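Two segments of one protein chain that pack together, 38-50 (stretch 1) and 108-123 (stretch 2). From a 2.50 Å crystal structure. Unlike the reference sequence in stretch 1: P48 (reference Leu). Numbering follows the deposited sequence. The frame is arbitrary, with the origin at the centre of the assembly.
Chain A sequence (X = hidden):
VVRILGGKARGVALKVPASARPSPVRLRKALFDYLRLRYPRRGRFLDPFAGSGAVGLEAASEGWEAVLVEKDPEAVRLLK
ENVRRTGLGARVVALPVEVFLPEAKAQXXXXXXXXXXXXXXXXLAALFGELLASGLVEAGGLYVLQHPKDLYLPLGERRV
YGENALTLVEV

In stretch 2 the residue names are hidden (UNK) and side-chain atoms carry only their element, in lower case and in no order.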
# COMPACT_ATOMS: atom_id res chain seq x y z
N ARG A 38 -0.80 -13.44 9.38
CA ARG A 38 0.36 -14.04 8.73
C ARG A 38 1.70 -13.47 9.16
O ARG A 38 2.72 -14.15 9.06
CB ARG A 38 0.22 -13.94 7.20
CG ARG A 38 1.44 -14.43 6.45
CD ARG A 38 1.14 -14.81 5.00
NE ARG A 38 2.36 -15.20 4.30
CZ ARG A 38 2.41 -15.77 3.10
NH1 ARG A 38 1.29 -16.03 2.44
NH2 ARG A 38 3.58 -16.08 2.57
N TYR A 39 1.70 -12.24 9.64
CA TYR A 39 2.93 -11.57 10.07
C TYR A 39 2.76 -10.95 11.44
O TYR A 39 2.69 -9.73 11.58
CB TYR A 39 3.30 -10.49 9.06
CG TYR A 39 3.59 -11.04 7.70
CD1 TYR A 39 4.71 -11.83 7.46
CD2 TYR A 39 2.74 -10.77 6.64
CE1 TYR A 39 4.98 -12.34 6.20
CE2 TYR A 39 3.00 -11.27 5.37
CZ TYR A 39 4.13 -12.06 5.16
OH TYR A 39 4.38 -12.55 3.90
N PRO A 40 2.70 -11.78 12.48
CA PRO A 40 2.54 -11.30 13.84
C PRO A 40 3.74 -10.49 14.30
O PRO A 40 3.66 -9.71 15.25
CB PRO A 40 2.35 -12.58 14.64
CG PRO A 40 3.15 -13.60 13.84
CD PRO A 40 2.77 -13.26 12.43
N ARG A 41 4.87 -10.67 13.62
CA ARG A 41 6.07 -9.95 13.99
C ARG A 41 6.18 -8.70 13.12
O ARG A 41 7.13 -7.93 13.23
CB ARG A 41 7.30 -10.84 13.78
CG ARG A 41 8.58 -10.30 14.36
CD ARG A 41 8.43 -10.04 15.84
NE ARG A 41 9.68 -9.58 16.45
CZ ARG A 41 9.80 -9.20 17.72
NH1 ARG A 41 8.74 -9.22 18.52
NH2 ARG A 41 10.98 -8.81 18.19
N ARG A 42 5.18 -8.51 12.26
CA ARG A 42 5.12 -7.35 11.38
C ARG A 42 6.34 -7.24 10.49
O ARG A 42 6.79 -8.21 9.90
CB ARG A 42 4.97 -6.06 12.19
CG ARG A 42 3.69 -6.00 13.02
CD ARG A 42 2.43 -5.99 12.15
NE ARG A 42 1.22 -5.93 12.98
CZ ARG A 42 0.67 -6.97 13.58
NH1 ARG A 42 1.19 -8.19 13.45
NH2 ARG A 42 -0.40 -6.81 14.36
N GLY A 43 6.88 -6.02 10.40
CA GLY A 43 8.04 -5.77 9.57
C GLY A 43 7.87 -4.48 8.79
O GLY A 43 7.08 -3.62 9.19
N ARG A 44 8.60 -4.33 7.70
CA ARG A 44 8.50 -3.12 6.89
C ARG A 44 7.46 -3.27 5.78
O ARG A 44 7.41 -4.28 5.08
CB ARG A 44 9.87 -2.77 6.31
CG ARG A 44 10.92 -2.45 7.37
CD ARG A 44 11.71 -1.20 6.99
NE ARG A 44 12.24 -1.33 5.64
CZ ARG A 44 12.67 -0.33 4.89
NH1 ARG A 44 12.64 0.92 5.35
NH2 ARG A 44 13.10 -0.58 3.66
N PHE A 45 6.63 -2.23 5.64
CA PHE A 45 5.53 -2.19 4.67
C PHE A 45 5.80 -1.08 3.65
O PHE A 45 6.07 0.05 4.02
CB PHE A 45 4.22 -1.94 5.44
CG PHE A 45 2.97 -2.08 4.61
CD1 PHE A 45 2.53 -1.04 3.80
CD2 PHE A 45 2.22 -3.24 4.66
CE1 PHE A 45 1.37 -1.17 3.07
CE2 PHE A 45 1.06 -3.37 3.93
CZ PHE A 45 0.63 -2.34 3.14
N LEU A 46 5.71 -1.42 2.37
CA LEU A 46 5.97 -0.47 1.29
C LEU A 46 4.67 -0.15 0.57
O LEU A 46 3.96 -1.05 0.13
CB LEU A 46 6.97 -1.09 0.29
CG LEU A 46 7.81 -0.21 -0.66
CD1 LEU A 46 7.83 -0.80 -2.06
CD2 LEU A 46 7.26 1.21 -0.70
N ASP A 47 4.35 1.13 0.44
CA ASP A 47 3.12 1.52 -0.24
C ASP A 47 3.34 2.56 -1.31
O ASP A 47 3.21 3.76 -1.07
CB ASP A 47 2.08 2.02 0.78
CG ASP A 47 0.80 2.54 0.11
OD1 ASP A 47 0.52 2.17 -1.05
OD2 ASP A 47 0.07 3.33 0.76
N PRO A 48 3.72 2.12 -2.51
CA PRO A 48 3.97 3.00 -3.66
C PRO A 48 2.58 3.37 -4.19
O PRO A 48 1.67 2.54 -4.15
CB PRO A 48 4.74 2.11 -4.62
CG PRO A 48 4.11 0.75 -4.37
CD PRO A 48 3.93 0.70 -2.86
N PHE A 49 2.43 4.59 -4.67
CA PHE A 49 1.13 5.06 -5.17
C PHE A 49 0.21 5.30 -4.00
O PHE A 49 -1.00 5.18 -4.12
CB PHE A 49 0.48 4.06 -6.11
CG PHE A 49 1.08 4.04 -7.47
CD1 PHE A 49 1.74 2.92 -7.93
CD2 PHE A 49 1.01 5.16 -8.28
CE1 PHE A 49 2.31 2.90 -9.19
CE2 PHE A 49 1.58 5.15 -9.54
CZ PHE A 49 2.23 4.02 -9.99
N ALA A 50 0.79 5.62 -2.85
CA ALA A 50 -0.01 5.91 -1.68
C ALA A 50 -0.77 7.15 -2.10
O ALA A 50 -0.34 7.87 -3.00
CB ALA A 50 0.88 6.20 -0.49
N UNK A 108 19.74 -0.96 -0.92
CA UNK A 108 19.59 -2.22 -0.21
C UNK A 108 18.34 -2.23 0.66
O UNK A 108 18.29 -2.90 1.69
N UNK A 109 17.33 -1.47 0.23
CA UNK A 109 16.08 -1.41 0.97
C UNK A 109 15.30 -2.71 0.83
O UNK A 109 15.25 -3.31 -0.25
c UNK A 109 15.82 1.11 0.67
o UNK A 109 15.49 2.79 2.31
o UNK A 109 15.70 0.72 3.00
c UNK A 109 15.22 -0.25 0.44
c UNK A 109 15.65 1.57 2.09
N UNK A 110 14.70 -3.15 1.93
CA UNK A 110 13.90 -4.36 1.91
C UNK A 110 12.66 -4.27 2.79
O UNK A 110 12.65 -3.59 3.82
c UNK A 110 17.09 -6.38 -1.38
n UNK A 110 17.54 -6.85 -2.53
n UNK A 110 17.01 -7.19 -0.32
n UNK A 110 16.75 -5.10 -1.28
c UNK A 110 16.56 -6.77 1.01
c UNK A 110 15.12 -6.35 1.01
c UNK A 110 14.75 -5.57 2.26
N UNK A 111 11.61 -4.96 2.36
CA UNK A 111 10.33 -4.94 3.05
C UNK A 111 9.73 -6.32 3.15
O UNK A 111 10.05 -7.22 2.37
c UNK A 111 9.87 -2.67 2.02
c UNK A 111 10.02 -0.33 2.57
c UNK A 111 10.86 -0.13 1.49
c UNK A 111 9.53 -1.60 2.83
c UNK A 111 11.21 -1.19 0.67
c UNK A 111 9.35 -4.05 2.31
c UNK A 111 10.72 -2.45 0.94
N UNK A 112 8.82 -6.47 4.11
CA UNK A 112 8.13 -7.73 4.30
C UNK A 112 6.87 -7.77 3.42
O UNK A 112 6.47 -8.82 2.93
c UNK A 112 6.96 -9.16 6.01
c UNK A 112 7.74 -7.88 5.77
o UNK A 112 8.95 -7.90 6.55
N UNK A 113 6.27 -6.60 3.21
CA UNK A 113 5.08 -6.50 2.38
C UNK A 113 5.13 -5.26 1.50
O UNK A 113 5.58 -4.19 1.92
c UNK A 113 2.60 -6.19 2.34
c UNK A 113 3.81 -6.39 3.24
c UNK A 113 3.65 -7.63 4.09
N UNK A 114 4.70 -5.42 0.26
CA UNK A 114 4.67 -4.30 -0.67
C UNK A 114 3.28 -4.30 -1.31
O UNK A 114 2.96 -5.17 -2.12
c UNK A 114 5.74 -4.46 -1.74
N UNK A 115 2.46 -3.34 -0.90
CA UNK A 115 1.09 -3.19 -1.39
C UNK A 115 1.02 -2.10 -2.44
O UNK A 115 1.50 -0.98 -2.24
c UNK A 115 -2.28 -3.36 -0.72
c UNK A 115 -1.24 -2.44 -0.69
c UNK A 115 -1.50 -1.13 -1.11
c UNK A 115 -3.81 -1.69 -1.56
c UNK A 115 0.14 -2.85 -0.24
c UNK A 115 -3.56 -2.99 -1.15
c UNK A 115 -2.78 -0.75 -1.54
N UNK A 116 0.38 -2.41 -3.57
CA UNK A 116 0.25 -1.44 -4.63
C UNK A 116 -1.17 -1.35 -5.19
O UNK A 116 -1.72 -2.32 -5.70
c UNK A 116 3.72 0.18 -7.55
c UNK A 116 1.23 -1.78 -5.75
se UNK A 116 2.58 -1.20 -8.20
c UNK A 116 1.12 -0.90 -6.97
N UNK A 117 -1.76 -0.17 -5.08
CA UNK A 117 -3.10 0.08 -5.59
C UNK A 117 -3.06 1.35 -6.44
O UNK A 117 -3.57 2.40 -6.06
c UNK A 117 -4.08 0.24 -4.43
N UNK A 118 -2.44 1.26 -7.62
CA UNK A 118 -2.34 2.41 -8.52
C UNK A 118 -3.67 2.73 -9.19
O UNK A 118 -4.57 1.90 -9.23
c UNK A 118 -1.48 0.51 -9.61
c UNK A 118 -1.27 1.97 -9.51
c UNK A 118 -1.77 0.07 -8.19
N UNK A 119 -3.81 3.96 -9.70
CA UNK A 119 -5.06 4.33 -10.37
C UNK A 119 -5.29 3.45 -11.59
O UNK A 119 -4.44 3.36 -12.47
c UNK A 119 -2.88 5.11 -9.67
c UNK A 119 -3.39 5.94 -10.82
c UNK A 119 -4.86 5.80 -10.71
N UNK A 120 -6.45 2.80 -11.62
CA UNK A 120 -6.85 1.87 -12.67
C UNK A 120 -6.70 2.33 -14.12
O UNK A 120 -6.78 1.51 -15.04
c UNK A 120 -8.47 0.72 -11.11
o UNK A 120 -8.84 -1.32 -7.50
c UNK A 120 -7.48 -0.32 -9.17
c UNK A 120 -9.86 -0.29 -9.41
c UNK A 120 -7.35 0.35 -10.36
c UNK A 120 -8.30 1.44 -12.42
c UNK A 120 -9.72 0.39 -10.62
c UNK A 120 -8.73 -0.64 -8.69
N UNK A 121 -6.47 3.62 -14.32
CA UNK A 121 -6.32 4.15 -15.67
C UNK A 121 -4.94 3.79 -16.24
O UNK A 121 -4.77 3.73 -17.46
c UNK A 121 -6.51 5.67 -15.67
N UNK A 122 -3.98 3.55 -15.36
CA UNK A 122 -2.63 3.20 -15.78
C UNK A 122 -2.56 1.74 -16.21
O UNK A 122 -3.53 0.99 -16.07
se UNK A 122 -0.51 5.13 -12.67
c UNK A 122 1.22 5.32 -13.50
c UNK A 122 -1.62 4.87 -14.19
c UNK A 122 -1.65 3.44 -14.63
N UNK A 123 -1.42 1.33 -16.75
CA UNK A 123 -1.23 -0.04 -17.20
C UNK A 123 -0.94 -0.92 -15.99
O UNK A 123 0.21 -1.25 -15.71
c UNK A 123 0.09 -1.49 -18.84
o UNK A 123 -0.22 -2.50 -18.18
c UNK A 123 -0.07 -0.10 -18.21
o UNK A 123 0.56 -1.55 -19.99
O HOH W 1 -0.89 1.66 -3.59
O HOH W 2 -3.41 4.01 -3.82

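Position 108 has no side-chain atoms and a positive phi of 68° just after a helix, out of reach of stretch 1: G108. Position 109 has three carbons, the third carrying two oxygens, one of them 3.0 Å from R44 NH2. An acid of this length is E109, and the pair is a salt bridge, though its hydrogen bond is weak. Position 110 has three carbons, a nitrogen, then a carbon with two more nitrogens: R110. Its CA-to-CB bond points away from stretch 1; its backbone O serves the contact, accepting from R44 NE at 2.9 Å and R44 NH2 at 3.0 Å.

Position 111 is one carbon and a six-carbon ring without oxygen. The R44 guanidinium lies flat on one face, centres 4.0 Å apart, while L46 CG sits 3.7 Å from the ring centroid over the opposite face. This is F111. Position 112 carries one carbon bearing an oxygen and a carbon, the latter standing over the Y39 ring, 3.9 Å from its centroid. That branching gives T112. G43 leaves room here: a CB on it would clash with T112 OG1.

Position 113 has three carbons, branched at the first; one branch carbon lies 3.6 Å from F45 CE2 and the other 3.9 Å from Y39 CE2. This is V113. Position 114 has a single carbon, its CB 4.1 Å from L46 CB: A114. Position 115 is again a carbon and a plain six-carbon ring, and its CB meets F45 CZ at 3.5 Å: F115.

Position 116 is an unbranched chain of two carbons, selenium and carbon. Its terminal carbon reaches P48 CG at 3.3 Å and the edge of the F49 ring; this is selenomethionine, M116. Position 117 has one carbon, and water 1 links its N to P48 O: A117. Positions 118 and 119 each close three carbons onto the backbone N. The CB of 118 lies over a face of the F49 ring, and a ring carbon of 119 is 4.1 Å from F49 CD2: P118 and P119.

Position 120, one carbon and then a ring of six carbons bearing one oxygen, is Y120, and 121, one carbon, is A121; neither touches stretch 1. Position 122 repeats the selenium chain, its selenium 3.8 Å from F49 CE2: M122. Position 123, two carbons with two oxygens on the second, is D123, also out of reach.

The rule is parallel strand pairing finished by side chains. R44 O accepts from T112 N (2.8 Å) and V113 N (3.2 Å), L46 N donates to V113 O (2.8 Å), and F115 N donates to L46 O (2.9 Å). F45 and V113 share one face, L46 and A114 the other, while R44 and F49 anchor the two ends.

Stretch 2 108-123: GERFTVAFMAPPYAMD
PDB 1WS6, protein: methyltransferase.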